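Local coordinates for protein terminal oxygenase component of carbazole (Janthinobacterium sp., PDB 7BUG) that dioxygenates carbazole at its angular C-9a and adjacent C-1 positions as the terminal oxygenase of carbazole 1,9a-dioxygenase, which carries a Rieske [2Fe-2S] cluster and iron, at residues M33-I38 with V126-G131; N56-K61 with Y97-G102; L65-R68 with V74-S77; F134-L137 with P142-L145. All coordinates share one frame; numbering follows the deposited sequence. Where two conformers were deposited one is given.

Overall arrangement
All four contacts reach one antiparallel sheet of the Rieske part of the chain. Contacts 1 and 2 have centres about 15 Å apart and are joined by a salt bridge of 2.7 Å between E128 OE1 and R57 NH1; both also touch a bound carbonate. Contact 4, about 13 Å from contact 1 between centres, meets it where A129 CB lies 3.7 Å from L145 CD2, and the two share a 2-methoxyethanol. Contact 3 packs on contact 2 through L65 CD1, 3.6 Å from W99 CE3. It reaches the [2Fe-2S] cluster, the V74 side chain lying about 4 Å from it; the W99 side chain of contact 2 is about 13 Å away.

Contact 1: M33-I38 with V126-G131. With MXE (2-methoxyethanol), chain N; CO3 (carbonate ion), chain M.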
loop_
_atom_site.group_PDB
_atom_site.type_symbol
_atom_site.label_atom_id
_atom_site.label_comp_id
_atom_site.label_asym_id
_atom_site.label_seq_id
_atom_site.Cartn_x
_atom_site.Cartn_y
_atom_site.Cartn_z
ATOM N N MET A 33 -7.208 -18.188 -21.023
ATOM C CA MET A 33 -7.416 -17.302 -22.198
ATOM C C MET A 33 -8.061 -18.136 -23.295
ATOM O O MET A 33 -8.232 -19.340 -23.112
ATOM C CB MET A 33 -6.109 -16.708 -22.711
ATOM C CG MET A 33 -5.196 -17.689 -23.327
ATOM S SD MET A 33 -3.619 -16.894 -23.824
ATOM C CE MET A 33 -2.860 -16.681 -22.230
ATOM N N PHE A 34 -8.490 -17.473 -24.356
ATOM C CA PHE A 34 -9.077 -18.156 -25.538
ATOM C C PHE A 34 -7.981 -18.419 -26.560
ATOM O O PHE A 34 -6.992 -17.723 -26.640
ATOM C CB PHE A 34 -10.245 -17.351 -26.104
ATOM C CG PHE A 34 -11.399 -17.256 -25.146
ATOM C CD1 PHE A 34 -12.239 -18.335 -24.938
ATOM C CD2 PHE A 34 -11.580 -16.116 -24.389
ATOM C CE1 PHE A 34 -13.303 -18.256 -24.036
ATOM C CE2 PHE A 34 -12.644 -16.038 -23.503
ATOM C CZ PHE A 34 -13.462 -17.113 -23.283
ATOM N N SER A 35 -8.108 -19.545 -27.241
ATOM C CA SER A 35 -7.154 -19.993 -28.275
ATOM C C SER A 35 -6.858 -18.850 -29.257
ATOM O O SER A 35 -5.667 -18.678 -29.636
ATOM C CB SER A 35 -7.754 -21.162 -28.975
ATOM O OG SER A 35 -7.844 -22.293 -28.111
ATOM N N LYS A 36 -7.882 -18.087 -29.623
ATOM C CA LYS A 36 -7.759 -17.048 -30.700
ATOM C C LYS A 36 -6.930 -15.882 -30.166
ATOM O O LYS A 36 -6.539 -15.026 -30.932
ATOM C CB LYS A 36 -9.142 -16.574 -31.127
ATOM C CG LYS A 36 -9.902 -15.820 -30.038
ATOM C CD LYS A 36 -11.283 -15.309 -30.427
ATOM C CE LYS A 36 -12.012 -16.208 -31.396
ATOM N NZ LYS A 36 -13.351 -15.649 -31.680
ATOM N N GLU A 37 -6.670 -15.838 -28.865
ATOM C CA GLU A 37 -5.945 -14.693 -28.266
ATOM C C GLU A 37 -4.456 -14.922 -28.274
ATOM O O GLU A 37 -3.716 -14.030 -27.794
ATOM C CB GLU A 37 -6.408 -14.444 -26.840
ATOM C CG GLU A 37 -7.854 -14.028 -26.785
ATOM C CD GLU A 37 -8.388 -13.752 -25.391
ATOM O OE1 GLU A 37 -8.256 -14.638 -24.497
ATOM O OE2 GLU A 37 -8.955 -12.634 -25.205
ATOM N N ILE A 38 -4.001 -16.123 -28.640
ATOM C CA ILE A 38 -2.551 -16.439 -28.666
ATOM C C ILE A 38 -2.216 -16.920 -30.083
ATOM O O ILE A 38 -2.704 -17.974 -30.520
ATOM C CB ILE A 38 -2.060 -17.383 -27.562
ATOM C CG1 ILE A 38 -0.610 -17.778 -27.830
ATOM C CG2 ILE A 38 -2.964 -18.576 -27.373
ATOM C CD1 ILE A 38 0.148 -18.033 -26.617
ATOM N N VAL A 126 -0.131 -27.733 -21.109
ATOM C CA VAL A 126 -1.133 -26.820 -21.722
ATOM C C VAL A 126 -1.908 -27.578 -22.762
ATOM O O VAL A 126 -1.267 -28.281 -23.565
ATOM C CB VAL A 126 -0.566 -25.631 -22.500
ATOM C CG1 VAL A 126 -1.541 -24.479 -22.486
ATOM C CG2 VAL A 126 0.839 -25.255 -22.143
ATOM N N GLN A 127 -3.227 -27.399 -22.770
ATOM C CA GLN A 127 -4.133 -28.095 -23.725
ATOM C C GLN A 127 -5.108 -27.029 -24.219
ATOM O O GLN A 127 -5.553 -26.201 -23.388
ATOM C CB GLN A 127 -4.867 -29.215 -22.979
ATOM C CG GLN A 127 -5.716 -30.141 -23.829
ATOM C CD GLN A 127 -6.224 -31.262 -22.977
ATOM O OE1 GLN A 127 -5.775 -31.457 -21.833
ATOM N NE2 GLN A 127 -7.157 -32.009 -23.536
ATOM N N GLU A 128 -5.517 -27.097 -25.474
ATOM C CA GLU A 128 -6.649 -26.281 -25.964
ATOM C C GLU A 128 -7.838 -27.196 -26.170
ATOM O O GLU A 128 -7.641 -28.289 -26.702
ATOM C CB GLU A 128 -6.298 -25.675 -27.317
ATOM C CG GLU A 128 -5.035 -24.919 -27.292
ATOM C CD GLU A 128 -4.900 -24.182 -28.586
ATOM O OE1 GLU A 128 -4.184 -24.692 -29.474
ATOM O OE2 GLU A 128 -5.526 -23.148 -28.685
ATOM N N ALA A 129 -9.010 -26.811 -25.701
ATOM C CA ALA A 129 -10.252 -27.546 -25.927
ATOM C C ALA A 129 -11.371 -26.530 -26.046
ATOM O O ALA A 129 -11.413 -25.606 -25.231
ATOM C CB ALA A 129 -10.505 -28.480 -24.807
ATOM N N LYS A 130 -12.194 -26.653 -27.061
ATOM C CA LYS A 130 -13.373 -25.764 -27.263
ATOM C C LYS A 130 -12.948 -24.291 -27.385
ATOM O O LYS A 130 -13.683 -23.429 -26.906
ATOM C CB LYS A 130 -14.382 -25.989 -26.132
ATOM C CG LYS A 130 -14.897 -27.411 -26.018
ATOM C CD LYS A 130 -15.428 -27.905 -27.355
ATOM C CE LYS A 130 -16.506 -28.951 -27.242
ATOM N NZ LYS A 130 -16.946 -29.406 -28.583
ATOM N N GLY A 131 -11.791 -24.028 -27.988
ATOM C CA GLY A 131 -11.257 -22.677 -28.170
ATOM C C GLY A 131 -10.845 -22.036 -26.861
ATOM O O GLY A 131 -10.621 -20.839 -26.871
HETATM O O1 MXE N . -10.432 -35.252 -21.091
HETATM C C1 MXE N . -9.615 -35.525 -22.214
HETATM C C2 MXE N . -8.174 -35.853 -21.864
HETATM O O2 MXE N . -7.395 -34.684 -22.108
HETATM C C3 MXE N . -6.460 -34.173 -21.228
HETATM C C CO3 M . 2.037 -30.983 -22.822
HETATM O O1 CO3 M . 1.547 -29.805 -22.689
HETATM O O2 CO3 M . 2.609 -31.613 -21.782
HETATM O O3 CO3 M . 2.119 -31.503 -24.035
HETATM O O HOH W 1 -10.702 -19.179 -29.065
#
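S35 is held by two residues of 126-131 at once. Its backbone N donates to G131 O (2.9 Å, N-H...O 165°), approaching from above the carbonyl plane, not along a lone pair. Its OG donates to E128 OE2 at a short 2.5 Å, meeting that oxygen on the anti side and somewhat out of the carboxylate plane. The E128 chain runs extended beyond CG (chi2 -171°), which carries the carboxylate across to the serine. The same carbonyl of G131 lies at the edge of the F34 ring, close to its plane, and is 3.4 Å from F34 CA in a CA-H...O contact. With an alanine in place of E128, S35 OG is likely to lose this acceptor and R57 its negative mate. The outer side is looser and wetter: G131 is exposed, and a water bridges the segments, donating to G131 O (2.8 Å) and accepting from K36 N. On 33-38 itself, E37 OE1 reaches back to F34 N (2.8 Å, nearly straight at 176°), fastening the short 3-10 turn 35-37. The arrangement docks the turn that follows strand 28-32 against the tight connection of the beta hairpin 123-129/132-137, in the antiparallel sheet of the Rieske fold.

Contact 2: N56-K61 with Y97-G102. With MG (magnesium ion), chain F; CO3 (carbonate ion), chain M.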
loop_
_atom_site.group_PDB
_atom_site.type_symbol
_atom_site.label_atom_id
_atom_site.label_comp_id
_atom_site.label_asym_id
_atom_site.label_seq_id
_atom_site.Cartn_x
_atom_site.Cartn_y
_atom_site.Cartn_z
ATOM N N ASN A 56 3.327 -19.796 -25.174
ATOM C CA ASN A 56 3.680 -19.539 -26.584
ATOM C C ASN A 56 3.004 -20.573 -27.484
ATOM O O ASN A 56 2.689 -21.654 -26.999
ATOM C CB ASN A 56 5.184 -19.601 -26.812
ATOM C CG ASN A 56 5.642 -18.874 -28.075
ATOM O OD1 ASN A 56 4.852 -18.184 -28.720
ATOM N ND2 ASN A 56 6.936 -18.971 -28.406
ATOM N N ARG A 57 2.739 -20.185 -28.718
ATOM C CA ARG A 57 2.221 -21.120 -29.742
ATOM C C ARG A 57 3.342 -21.329 -30.745
ATOM O O ARG A 57 3.798 -20.319 -31.342
ATOM C CB ARG A 57 0.921 -20.595 -30.366
ATOM C CG ARG A 57 0.346 -21.607 -31.353
ATOM C CD ARG A 57 -0.868 -20.997 -31.991
ATOM N NE ARG A 57 -1.985 -20.654 -31.119
ATOM C CZ ARG A 57 -2.870 -21.513 -30.615
ATOM N NH1 ARG A 57 -2.694 -22.810 -30.763
ATOM N NH2 ARG A 57 -3.879 -21.087 -29.877
ATOM N N ILE A 58 3.745 -22.573 -30.950
ATOM C CA ILE A 58 4.921 -22.888 -31.818
ATOM C C ILE A 58 4.426 -24.028 -32.716
ATOM O O ILE A 58 4.154 -25.119 -32.191
ATOM C CB ILE A 58 6.151 -23.273 -31.025
ATOM C CG1 ILE A 58 6.554 -22.169 -30.031
ATOM C CG2 ILE A 58 7.302 -23.563 -31.962
ATOM C CD1 ILE A 58 7.503 -22.652 -28.991
ATOM N N ASP A 59 4.406 -23.748 -34.009
ATOM C CA ASP A 59 3.852 -24.693 -35.019
ATOM C C ASP A 59 2.462 -25.152 -34.578
ATOM O O ASP A 59 2.182 -26.353 -34.714
ATOM C CB ASP A 59 4.798 -25.855 -35.234
ATOM C CG ASP A 59 6.048 -25.514 -36.043
ATOM O OD1 ASP A 59 5.999 -24.568 -36.859
ATOM O OD2 ASP A 59 7.048 -26.176 -35.780
ATOM N N GLY A 60 1.677 -24.232 -34.007
ATOM C CA GLY A 60 0.272 -24.446 -33.638
ATOM C C GLY A 60 0.112 -25.038 -32.240
ATOM O O GLY A 60 -1.011 -24.979 -31.739
ATOM N N LYS A 61 1.187 -25.497 -31.600
ATOM C CA LYS A 61 1.127 -26.230 -30.310
ATOM C C LYS A 61 1.427 -25.206 -29.202
ATOM O O LYS A 61 2.406 -24.421 -29.333
ATOM C CB LYS A 61 2.031 -27.446 -30.270
ATOM C CG LYS A 61 2.047 -28.199 -28.951
ATOM C CD LYS A 61 2.724 -29.516 -29.005
ATOM C CE LYS A 61 3.010 -30.097 -27.627
ATOM N NZ LYS A 61 1.750 -30.472 -26.937
ATOM N N TYR A 97 16.317 -21.319 -22.937
ATOM C CA TYR A 97 15.494 -22.457 -22.489
ATOM C C TYR A 97 14.687 -23.020 -23.656
ATOM O O TYR A 97 14.175 -22.292 -24.496
ATOM C CB TYR A 97 14.558 -22.008 -21.379
ATOM C CG TYR A 97 15.266 -21.326 -20.230
ATOM C CD1 TYR A 97 15.739 -22.072 -19.163
ATOM C CD2 TYR A 97 15.338 -19.947 -20.152
ATOM C CE1 TYR A 97 16.320 -21.472 -18.066
ATOM C CE2 TYR A 97 15.938 -19.327 -19.072
ATOM C CZ TYR A 97 16.419 -20.093 -18.018
ATOM O OH TYR A 97 16.922 -19.417 -16.931
ATOM N N ARG A 98 14.569 -24.338 -23.684
ATOM C CA ARG A 98 13.621 -24.994 -24.612
ATOM C C ARG A 98 12.198 -24.864 -24.089
ATOM O O ARG A 98 11.959 -25.228 -22.947
ATOM C CB ARG A 98 14.020 -26.453 -24.796
ATOM C CG ARG A 98 15.397 -26.605 -25.421
ATOM C CD ARG A 98 15.476 -28.012 -25.991
ATOM N NE ARG A 98 15.570 -28.973 -24.939
ATOM C CZ ARG A 98 16.645 -29.710 -24.648
ATOM N NH1 ARG A 98 17.778 -29.563 -25.329
ATOM N NH2 ARG A 98 16.582 -30.601 -23.673
ATOM N N TRP A 99 11.257 -24.443 -24.922
ATOM C CA TRP A 99 9.832 -24.449 -24.558
ATOM C C TRP A 99 9.395 -25.869 -24.212
ATOM O O TRP A 99 8.519 -26.022 -23.371
ATOM C CB TRP A 99 8.999 -23.862 -25.687
ATOM C CG TRP A 99 9.160 -22.393 -25.869
ATOM C CD1 TRP A 99 9.959 -21.716 -26.755
ATOM C CD2 TRP A 99 8.459 -21.384 -25.099
ATOM N NE1 TRP A 99 9.792 -20.369 -26.599
ATOM C CE2 TRP A 99 8.853 -20.140 -25.614
ATOM C CE3 TRP A 99 7.504 -21.417 -24.082
ATOM C CZ2 TRP A 99 8.408 -18.925 -25.082
ATOM C CZ3 TRP A 99 7.023 -20.213 -23.588
ATOM C CH2 TRP A 99 7.409 -18.993 -24.133
ATOM N N GLU A 100 9.874 -26.894 -24.930
ATOM C CA GLU A 100 9.239 -28.232 -24.817
ATOM C C GLU A 100 9.519 -28.859 -23.452
ATOM O O GLU A 100 8.627 -29.579 -22.951
ATOM C CB GLU A 100 9.767 -29.141 -25.941
ATOM C CG GLU A 100 8.992 -30.430 -26.030
ATOM C CD GLU A 100 9.515 -31.492 -25.097
ATOM O OE1 GLU A 100 10.765 -31.503 -24.860
ATOM O OE2 GLU A 100 8.689 -32.317 -24.634
ATOM N N ASP A 101 10.673 -28.630 -22.819
ATOM C CA ASP A 101 10.996 -29.307 -21.554
ATOM C C ASP A 101 11.641 -28.378 -20.517
ATOM O O ASP A 101 12.002 -28.859 -19.413
ATOM C CB ASP A 101 11.914 -30.504 -21.781
ATOM C CG ASP A 101 13.181 -30.197 -22.533
ATOM O OD1 ASP A 101 13.581 -29.019 -22.644
ATOM O OD2 ASP A 101 13.826 -31.189 -22.979
ATOM N N GLY A 102 11.798 -27.111 -20.854
ATOM C CA GLY A 102 12.395 -26.081 -19.977
ATOM C C GLY A 102 13.889 -26.196 -19.773
ATOM O O GLY A 102 14.472 -25.456 -18.983
HETATM MG MG MG F . 6.723 -29.799 -22.114
HETATM C C CO3 M . 2.037 -30.983 -22.822
HETATM O O1 CO3 M . 1.547 -29.805 -22.689
HETATM O O2 CO3 M . 2.609 -31.613 -21.782
HETATM O O3 CO3 M . 2.119 -31.503 -24.035
HETATM O O HOH W 2 6.771 -27.630 -21.941
HETATM O O HOH W 3 7.039 -31.876 -22.505
HETATM O O HOH W 4 5.705 -29.570 -23.888
HETATM O O HOH W 5 4.943 -29.846 -21.066
HETATM O O HOH W 6 7.787 -30.026 -20.291
#
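W99 has the largest surface buried here, and one face of its indole receives both N56 and I58. N56 CB stands over the six-membered ring, 3.6 Å from its centroid and only 12° off the normal, a CH-pi contact whose closest ring atom is CH2. Beyond it the amide is turned 56° from the indole plane, with N56 ND2 3.6 Å from W99 CE2. I58 covers the other ring: CD1 lies 3.8 Å from the centroid of the five-membered ring, and its extended chain (chi2 164°) brings the methyl up to CD1 and CG of W99. Both side chains cross the tryptophan at about a right angle. Just past the indole the chain turns to a metal: E100 O binds magnesium at 2.1 Å, and five waters complete its shell, one of them also donating to W99 O. Another donates to the carbonate, whose O3 accepts K61 NZ at 3.1 Å. The contact thus joins the hairpin 51-58/61-66, closed by a type I' turn from I58 to K61, to the three-stranded sheet holding 95-98, the packing of base sheet on cluster-binding subdomain that belongs to a Rieske domain.

Contact 3: L65-R68 with V74-S77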
loop_
_atom_site.group_PDB
_atom_site.type_symbol
_atom_site.label_atom_id
_atom_site.label_comp_id
_atom_site.label_asym_id
_atom_site.label_seq_id
_atom_site.Cartn_x
_atom_site.Cartn_y
_atom_site.Cartn_z
ATOM N N LEU A 65 6.016 -22.028 -19.901
ATOM C CA LEU A 65 7.247 -21.922 -19.086
ATOM C C LEU A 65 6.963 -20.975 -17.948
ATOM O O LEU A 65 6.199 -20.024 -18.128
ATOM C CB LEU A 65 8.388 -21.306 -19.899
ATOM C CG LEU A 65 9.210 -22.217 -20.770
ATOM C CD1 LEU A 65 10.118 -21.369 -21.630
ATOM C CD2 LEU A 65 10.030 -23.180 -19.907
ATOM N N LYS A 66 7.544 -21.242 -16.807
ATOM C CA LYS A 66 7.493 -20.237 -15.720
ATOM C C LYS A 66 8.189 -18.973 -16.219
ATOM O O LYS A 66 9.308 -19.025 -16.684
ATOM C CB LYS A 66 8.051 -20.788 -14.421
ATOM C CG LYS A 66 8.086 -19.732 -13.319
ATOM C CD LYS A 66 8.299 -20.423 -11.982
ATOM C CE LYS A 66 7.091 -21.189 -11.517
ATOM N NZ LYS A 66 7.151 -21.483 -10.080
ATOM N N ASP A 67 7.560 -17.831 -16.012
ATOM C CA ASP A 67 8.119 -16.526 -16.414
ATOM C C ASP A 67 9.023 -15.999 -15.304
ATOM O O ASP A 67 8.696 -14.996 -14.655
ATOM C CB ASP A 67 6.971 -15.594 -16.738
ATOM C CG ASP A 67 7.393 -14.248 -17.327
ATOM O OD1 ASP A 67 8.543 -14.118 -17.815
ATOM O OD2 ASP A 67 6.508 -13.358 -17.367
ATOM N N ARG A 68 10.114 -16.702 -15.028
ATOM C CA ARG A 68 11.044 -16.341 -13.919
ATOM C C ARG A 68 12.361 -17.017 -14.262
ATOM O O ARG A 68 12.448 -18.269 -14.141
ATOM C CB ARG A 68 10.556 -16.746 -12.545
ATOM C CG ARG A 68 11.460 -16.203 -11.444
ATOM C CD ARG A 68 11.008 -16.467 -10.018
ATOM N NE ARG A 68 11.023 -17.892 -9.871
ATOM C CZ ARG A 68 10.286 -18.596 -9.015
ATOM N NH1 ARG A 68 9.518 -17.995 -8.131
ATOM N NH2 ARG A 68 10.330 -19.899 -9.051
ATOM N N VAL A 74 14.450 -12.647 -12.962
ATOM C CA VAL A 74 13.680 -11.655 -13.740
ATOM C C VAL A 74 12.560 -12.348 -14.516
ATOM O O VAL A 74 12.664 -13.505 -14.883
ATOM C CB VAL A 74 14.572 -10.830 -14.666
ATOM C CG1 VAL A 74 15.658 -10.071 -13.914
ATOM C CG2 VAL A 74 15.153 -11.669 -15.812
ATOM N N GLN A 75 11.501 -11.623 -14.829
ATOM C CA GLN A 75 10.521 -12.088 -15.851
ATOM C C GLN A 75 11.196 -11.986 -17.230
ATOM O O GLN A 75 11.626 -10.905 -17.654
ATOM C CB GLN A 75 9.247 -11.275 -15.759
ATOM C CG GLN A 75 8.362 -11.769 -14.620
ATOM C CD GLN A 75 7.100 -10.938 -14.497
ATOM O OE1 GLN A 75 7.025 -10.000 -13.664
ATOM N NE2 GLN A 75 6.096 -11.243 -15.308
ATOM N N LEU A 76 11.241 -13.090 -17.946
ATOM C CA LEU A 76 11.734 -13.079 -19.337
ATOM C C LEU A 76 10.822 -12.163 -20.160
ATOM O O LEU A 76 11.306 -11.571 -21.138
ATOM C CB LEU A 76 11.763 -14.501 -19.893
ATOM C CG LEU A 76 12.944 -15.332 -19.414
ATOM C CD1 LEU A 76 12.571 -15.911 -18.100
ATOM C CD2 LEU A 76 13.290 -16.375 -20.447
ATOM N N SER A 77 9.552 -12.042 -19.797
ATOM C CA SER A 77 8.555 -11.262 -20.575
ATOM C C SER A 77 8.838 -9.763 -20.564
ATOM O O SER A 77 8.216 -9.034 -21.376
ATOM C CB SER A 77 7.193 -11.541 -20.076
ATOM O OG SER A 77 7.039 -11.196 -18.709
#
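The first cluster-binding loop of the Rieske domain, which supplies C69 and H71, is closed at its base by D67, whose carboxylate reaches across to Q75 and S77. D67 sits at the centre of an inverse gamma turn, and with CG trans to the backbone N (chi1 -173°) its two oxygens are turned into the other segment. OD1 accepts S77 N at 3.0 Å on its syn lone pair. OD2 has two donors: S77 OG, at 2.6 Å and also syn, and Q75 NE2, at 3.0 Å along an almost straight bond (174°). Q75 NE2 comes down from above the carboxylate plane, while D67 OD2 lies in the plane of the Q75 amide, and the two flat groups stand 73° apart. Three bonds therefore fix the rotation of the buried carboxylate and would probably help to stabilise its negative charge. S77 brings its hydroxyl round between backbone N and carbonyl carbon, so that one residue serves both oxygens. Alongside, R68 CA makes a CA-H...O contact of 3.4 Å with V74 O, and L76 CD1 packs against the R68 backbone at 4.0 Å from C. Around D67, it and S77 lean on L54 of strand 51-58 and T45 of strand 44-48, L76 packs on I88 of strand 87-89, and R68 and V74 touch F343 and M340 of a neighbouring subunit.

Contact 4: F134-L137 with P142-L145; sequences FIYL and PPPL. With MXE (2-methoxyethanol), chain N.
Y136 lays its ring against P142 and P143 in the loop that follows its own strand. CB points towards that loop, and a trans first torsion (chi1 -177°) carries the ring up against the two prolines. CG, the first ring atom, meets P142 CB at 3.7 Å. CD2 lies beside that same carbon, and CE2 next to P142 CA at 3.9 Å. P142 CB therefore sits over the middle of one face, 13° off the normal at 3.8 Å from the centroid, a CH-pi contact. The other branch belongs to P143: CD1 approaches its CD, CE1 presses on it at a tight 3.2 Å, and CZ follows at 3.6 Å. This proline arrives obliquely. At the tip, OH is 3.7 Å from P143 CD. Were Y136 replaced by a leucine, the flat face under P142 and the contact with P143 CD would probably be lost, leaving this stretch of loop freer to shift. Farther along, L145 covers F134 in a related but less centred way: CD1 lies over one face, offset toward the rim, 3.9 Å from the ring centroid. Its CD2 branch reaches CD1 of the ring, and the two side chains cross at about a right angle. The contact is wholly apolar, folding the loop back on strand 132-137. W29 of adjacent strand 28-32 binds P143 O through NE1 and meets the Y136 ring at about 55°, while on the other flank L145 packs on Q127 of strand 123-129.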
loop_
_atom_site.group_PDB
_atom_site.type_symbol
_atom_site.label_atom_id
_atom_site.label_comp_id
_atom_site.label_asym_id
_atom_site.label_seq_id
_atom_site.Cartn_x
_atom_site.Cartn_y
_atom_site.Cartn_z
ATOM N N PHE A 134 -6.210 -24.204 -21.474
ATOM C CA PHE A 134 -6.142 -24.718 -20.084
ATOM C C PHE A 134 -4.695 -25.009 -19.731
ATOM O O PHE A 134 -3.969 -25.659 -20.536
ATOM C CB PHE A 134 -6.955 -26.006 -19.987
ATOM C CG PHE A 134 -8.436 -25.852 -20.068
ATOM C CD1 PHE A 134 -9.126 -25.830 -21.273
ATOM C CD2 PHE A 134 -9.158 -25.690 -18.906
ATOM C CE1 PHE A 134 -10.510 -25.640 -21.295
ATOM C CE2 PHE A 134 -10.540 -25.590 -18.941
ATOM C CZ PHE A 134 -11.208 -25.592 -20.137
ATOM N N ILE A 135 -4.266 -24.587 -18.551
ATOM C CA ILE A 135 -2.934 -24.916 -17.997
ATOM C C ILE A 135 -3.140 -25.834 -16.802
ATOM O O ILE A 135 -4.012 -25.538 -15.989
ATOM C CB ILE A 135 -2.190 -23.623 -17.606
ATOM C CG1 ILE A 135 -1.963 -22.764 -18.846
ATOM C CG2 ILE A 135 -0.895 -23.917 -16.864
ATOM C CD1 ILE A 135 -1.363 -21.433 -18.560
ATOM N N TYR A 136 -2.369 -26.903 -16.739
ATOM C CA TYR A 136 -2.348 -27.785 -15.560
ATOM C C TYR A 136 -1.346 -27.206 -14.590
ATOM O O TYR A 136 -0.150 -27.345 -14.824
ATOM C CB TYR A 136 -1.982 -29.202 -15.961
ATOM C CG TYR A 136 -2.020 -30.117 -14.766
ATOM C CD1 TYR A 136 -3.222 -30.477 -14.198
ATOM C CD2 TYR A 136 -0.847 -30.592 -14.190
ATOM C CE1 TYR A 136 -3.267 -31.330 -13.111
ATOM C CE2 TYR A 136 -0.894 -31.469 -13.120
ATOM C CZ TYR A 136 -2.107 -31.842 -12.592
ATOM O OH TYR A 136 -2.107 -32.709 -11.529
ATOM N N LEU A 137 -1.814 -26.428 -13.612
ATOM C CA LEU A 137 -0.902 -25.801 -12.629
ATOM C C LEU A 137 -0.631 -26.845 -11.542
ATOM O O LEU A 137 -1.276 -26.845 -10.529
ATOM C CB LEU A 137 -1.486 -24.505 -12.092
ATOM C CG LEU A 137 -0.518 -23.475 -11.522
ATOM C CD1 LEU A 137 0.303 -23.994 -10.350
ATOM C CD2 LEU A 137 0.405 -22.925 -12.586
ATOM N N PRO A 142 -0.393 -34.986 -15.795
ATOM C CA PRO A 142 -1.716 -34.451 -15.548
ATOM C C PRO A 142 -2.792 -35.512 -15.770
ATOM O O PRO A 142 -2.591 -36.456 -16.572
ATOM C CB PRO A 142 -1.898 -33.362 -16.616
ATOM C CG PRO A 142 -0.920 -33.712 -17.695
ATOM C CD PRO A 142 0.208 -34.457 -17.014
ATOM N N PRO A 143 -3.953 -35.339 -15.114
ATOM C CA PRO A 143 -5.144 -36.127 -15.389
ATOM C C PRO A 143 -5.765 -35.682 -16.701
ATOM O O PRO A 143 -5.401 -34.634 -17.265
ATOM C CB PRO A 143 -6.128 -35.745 -14.275
ATOM C CG PRO A 143 -5.771 -34.291 -14.027
ATOM C CD PRO A 143 -4.268 -34.228 -14.185
ATOM N N PRO A 144 -6.762 -36.424 -17.219
ATOM C CA PRO A 144 -7.549 -35.927 -18.341
ATOM C C PRO A 144 -8.148 -34.558 -17.963
ATOM O O PRO A 144 -8.576 -34.401 -16.823
ATOM C CB PRO A 144 -8.676 -36.939 -18.569
ATOM C CG PRO A 144 -8.509 -37.986 -17.448
ATOM C CD PRO A 144 -7.198 -37.748 -16.731
ATOM N N LEU A 145 -8.261 -33.691 -18.945
ATOM C CA LEU A 145 -8.940 -32.386 -18.784
ATOM C C LEU A 145 -10.381 -32.602 -18.344
ATOM O O LEU A 145 -10.869 -31.818 -17.488
ATOM C CB LEU A 145 -8.871 -31.641 -20.114
ATOM C CG LEU A 145 -9.635 -30.323 -20.130
ATOM C CD1 LEU A 145 -9.077 -29.337 -19.100
ATOM C CD2 LEU A 145 -9.616 -29.707 -21.485
HETATM O O1 MXE N . -10.432 -35.252 -21.091
HETATM C C1 MXE N . -9.615 -35.525 -22.214
HETATM C C2 MXE N . -8.174 -35.853 -21.864
HETATM O O2 MXE N . -7.395 -34.684 -22.108
HETATM C C3 MXE N . -6.460 -34.173 -21.228
#